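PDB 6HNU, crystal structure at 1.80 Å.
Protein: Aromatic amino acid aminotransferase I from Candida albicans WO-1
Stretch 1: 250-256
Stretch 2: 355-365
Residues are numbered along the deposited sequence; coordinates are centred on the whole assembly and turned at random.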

# COMPACT_ATOMS: atom_id res chain seq x y z
N TYR B 250 18.79 8.50 -6.06
CA TYR B 250 19.44 9.81 -5.83
C TYR B 250 20.70 9.66 -4.99
O TYR B 250 21.67 10.32 -5.28
N PHE B 251 20.73 8.77 -4.01
CA PHE B 251 21.88 8.66 -3.09
C PHE B 251 22.82 7.55 -3.58
O PHE B 251 23.71 7.15 -2.83
N LEU B 252 22.64 7.08 -4.83
CA LEU B 252 23.66 6.22 -5.48
C LEU B 252 24.50 7.09 -6.41
O LEU B 252 25.20 6.52 -7.28
N GLN B 253 24.48 8.41 -6.24
CA GLN B 253 25.51 9.28 -6.87
C GLN B 253 26.91 8.82 -6.45
O GLN B 253 27.10 8.30 -5.31
N MET B 254 27.87 8.98 -7.36
CA MET B 254 29.24 8.46 -7.19
C MET B 254 30.23 9.56 -7.56
O MET B 254 29.85 10.52 -8.24
N GLU B 255 31.48 9.33 -7.19
CA GLU B 255 32.64 10.11 -7.69
C GLU B 255 32.67 9.94 -9.21
O GLU B 255 32.28 8.84 -9.68
N THR B 256 32.98 11.00 -9.95
CA THR B 256 33.23 10.95 -11.41
C THR B 256 34.26 9.86 -11.72
O THR B 256 35.28 9.72 -10.98
N TRP B 355 25.93 7.44 6.61
CA TRP B 355 25.43 6.24 5.91
C TRP B 355 25.43 6.51 4.40
O TRP B 355 25.91 5.64 3.62
N LEU B 356 24.90 7.65 3.99
CA LEU B 356 24.81 8.04 2.55
C LEU B 356 26.21 8.24 1.96
O LEU B 356 26.41 7.89 0.78
N ILE B 357 27.20 8.68 2.76
CA ILE B 357 28.59 8.86 2.28
C ILE B 357 29.25 7.48 2.11
O ILE B 357 29.97 7.27 1.12
N GLY B 358 28.96 6.54 3.01
CA GLY B 358 29.39 5.14 2.93
C GLY B 358 28.76 4.48 1.70
O GLY B 358 29.47 3.76 0.95
N LEU B 359 27.47 4.74 1.46
CA LEU B 359 26.76 4.21 0.28
C LEU B 359 27.43 4.72 -1.00
O LEU B 359 27.71 3.89 -1.88
N ARG B 360 27.69 6.02 -1.11
CA ARG B 360 28.46 6.66 -2.21
C ARG B 360 29.80 5.94 -2.43
O ARG B 360 30.07 5.56 -3.58
N ALA B 361 30.62 5.76 -1.39
CA ALA B 361 31.95 5.10 -1.50
C ALA B 361 31.78 3.68 -2.08
O ALA B 361 32.50 3.32 -3.06
N GLU B 362 30.86 2.89 -1.54
CA GLU B 362 30.67 1.47 -1.98
C GLU B 362 30.26 1.42 -3.46
O GLU B 362 30.85 0.59 -4.20
N TYR B 363 29.24 2.19 -3.87
CA TYR B 363 28.78 2.23 -5.29
C TYR B 363 29.88 2.77 -6.20
O TYR B 363 30.04 2.16 -7.29
N THR B 364 30.61 3.82 -5.82
CA THR B 364 31.76 4.36 -6.61
C THR B 364 32.72 3.22 -6.97
O THR B 364 33.07 3.09 -8.17
N HIS B 365 33.04 2.36 -6.01
CA HIS B 365 34.01 1.26 -6.24
C HIS B 365 33.41 0.23 -7.20
O HIS B 365 34.15 -0.17 -8.15

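The most unusual feature of this contact is the position of the R360 guanidinium, which is engaged by the backbone and side chain of the same short segment. Close to its plane it forms a two-point salt bridge with E255: NE donates to OE2 at 2.8 Å (N-H...O angle 162°) and NH2 of R360 donates to OE1 of E255 at 3.1 Å (158°). Over one face of the same group lie M254 O and E255 N, with M254 O 3.6 Å from R360 NH2. The pairing of NE with OE2 and NH2 with OE1, each with a good donor angle, shows a side-on approach.

The rotamers account for this reach. The CA-to-CB bond of R360 points sideways to the loop, but chi1, chi2 and chi3 are all t (177°, -178°, -173°), an extended chain that carries its end nearer; chi4 is 90°. E255 also starts sideways, and its m, m conformation (chi1 -55°, chi2 -51°) brings the carboxylate nearer the helix. Along the way, R360 CG passes 3.4 Å from Q253 O, and the arginine has 99 Å² covered by the loop, the largest area covered on any residue here.

One turn further along the helix, T364 (chi1 -67°, m) anchors the loop backbone. E255 N donates to T364 OG1 at 3.1 Å with an angle of 157°, while OG1 of T364 itself donates to R360 O at 2.9 Å. The hydroxyl therefore accepts from the loop and donates within its own helix, the carbonyl R360 O also receiving T364 N at 2.9 Å. M254 CB lies 3.2 Å from T364 OG1, consistent with the close approach of the backbones, whose M254 and T364 CA atoms are 4.8 Å apart.

The apolar side is built from two CH-pi contacts with exchanged roles. F251 points toward the helix (chi1 -77°, m) and offers a ring face to L356 CD1, which sits 3.8 Å from the F251 ring centroid and 6° off the normal; L356, m,t, also points toward the loop. In the second, the ring belongs to the helix: L252 CD2 lies 3.8 Å from the Y363 ring centroid, 13° off the normal. L252 leaves its backbone sideways, and its m,t rotamer brings the end of the chain nearer, where CD2 also meets L359 CD2 at 3.8 Å. L359 (t,p) points toward the loop and places the same CD2 3.7 Å from F251 O. M254, sideways with chi angles m, t, m, packs CG 3.9 Å from Y363 CB and sets SD 3.3 Å from Y363 O.

Two waters fill polar gaps. Water 1 donates to F251 O at 2.8 Å and to L356 O at 2.7 Å, bridging the two backbones. Water 2 donates to Q253 O at 2.7 Å and accepts from R360 NH1 at 2.9 Å, employing the arginine nitrogen left free by E255. Q253 (m,t) gives NE2 to Y250 O at 2.8 Å within its own stretch, while its OE1 is bonded elsewhere in the structure.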

# COMPACT_ATOMS: atom_id res chain seq x y z
CB TYR B 250 18.50 10.80 -5.13
CG TYR B 250 19.08 12.19 -5.07
CD1 TYR B 250 19.05 13.03 -6.18
CD2 TYR B 250 19.63 12.68 -3.90
CE1 TYR B 250 19.54 14.31 -6.13
CE2 TYR B 250 20.14 13.96 -3.83
CZ TYR B 250 20.11 14.77 -4.95
OH TYR B 250 20.61 16.01 -4.90
CB PHE B 251 21.38 8.57 -1.64
CG PHE B 251 20.93 9.90 -1.11
CD1 PHE B 251 21.81 10.99 -1.11
CD2 PHE B 251 19.63 10.12 -0.72
CE1 PHE B 251 21.39 12.23 -0.69
CE2 PHE B 251 19.20 11.38 -0.31
CZ PHE B 251 20.09 12.43 -0.28
CB LEU B 252 22.98 5.07 -6.24
CG LEU B 252 22.02 4.22 -5.41
CD1 LEU B 252 21.58 2.99 -6.18
CD2 LEU B 252 22.64 3.80 -4.09
CB GLN B 253 25.24 10.75 -6.60
CG GLN B 253 24.04 11.24 -7.39
CD GLN B 253 23.66 12.65 -7.04
OE1 GLN B 253 24.35 13.60 -7.39
NE2 GLN B 253 22.59 12.80 -6.27
CB MET B 254 29.47 7.23 -8.08
CG MET B 254 28.65 6.04 -7.65
SD MET B 254 28.67 4.68 -8.84
CE MET B 254 27.83 5.52 -10.19
CB GLU B 255 33.93 9.64 -7.02
CG GLU B 255 33.89 9.66 -5.49
CD GLU B 255 33.45 10.94 -4.81
OE1 GLU B 255 33.41 12.01 -5.46
OE2 GLU B 255 33.10 10.84 -3.60
CB THR B 256 33.66 12.31 -11.96
OG1 THR B 256 32.62 13.21 -11.61
CG2 THR B 256 33.82 12.30 -13.47
CB TRP B 355 24.06 5.83 6.44
CG TRP B 355 23.51 4.67 5.69
CD1 TRP B 355 22.68 4.69 4.61
CD2 TRP B 355 23.84 3.30 5.94
NE1 TRP B 355 22.39 3.41 4.22
CE2 TRP B 355 23.10 2.54 5.00
CE3 TRP B 355 24.60 2.64 6.90
CZ2 TRP B 355 23.13 1.15 4.99
CZ3 TRP B 355 24.63 1.26 6.89
CH2 TRP B 355 23.91 0.52 5.95
CB LEU B 356 23.95 9.30 2.44
CG LEU B 356 22.54 9.17 3.01
CD1 LEU B 356 21.82 10.48 2.84
CD2 LEU B 356 21.76 8.03 2.34
CB ILE B 357 29.33 9.81 3.26
CG1 ILE B 357 28.85 11.25 3.03
CG2 ILE B 357 30.84 9.69 3.14
CD1 ILE B 357 29.09 12.14 4.21
CB LEU B 359 25.28 4.59 0.41
CG LEU B 359 24.31 3.95 -0.58
CD1 LEU B 359 24.30 2.43 -0.45
CD2 LEU B 359 22.90 4.49 -0.36
CB ARG B 360 28.65 8.14 -1.91
CG ARG B 360 29.49 8.88 -2.95
CD ARG B 360 29.67 10.32 -2.54
NE ARG B 360 30.31 11.17 -3.53
CZ ARG B 360 29.67 11.86 -4.46
NH1 ARG B 360 28.35 11.78 -4.56
NH2 ARG B 360 30.35 12.60 -5.31
CB ALA B 361 32.65 5.07 -0.16
CB GLU B 362 29.57 0.75 -1.21
CG GLU B 362 29.83 0.64 0.26
CD GLU B 362 31.01 -0.25 0.59
OE1 GLU B 362 31.25 -1.22 -0.17
OE2 GLU B 362 31.65 0.01 1.62
CB TYR B 363 27.46 3.00 -5.45
CG TYR B 363 26.29 2.09 -5.20
CD1 TYR B 363 25.94 1.72 -3.92
CD2 TYR B 363 25.59 1.51 -6.24
CE1 TYR B 363 24.89 0.85 -3.67
CE2 TYR B 363 24.54 0.64 -6.01
CZ TYR B 363 24.17 0.33 -4.72
OH TYR B 363 23.18 -0.55 -4.44
CB THR B 364 32.48 5.47 -5.85
OG1 THR B 364 31.60 6.60 -5.76
CG2 THR B 364 33.77 5.87 -6.53
CB HIS B 365 34.49 0.65 -4.92
CG HIS B 365 35.45 -0.48 -5.16
ND1 HIS B 365 36.62 -0.30 -5.87
CD2 HIS B 365 35.39 -1.78 -4.82
CE1 HIS B 365 37.24 -1.46 -5.98
NE2 HIS B 365 36.50 -2.38 -5.35
O HOH W 1 24.91 9.00 -1.16
O HOH W 2 26.26 10.14 -3.49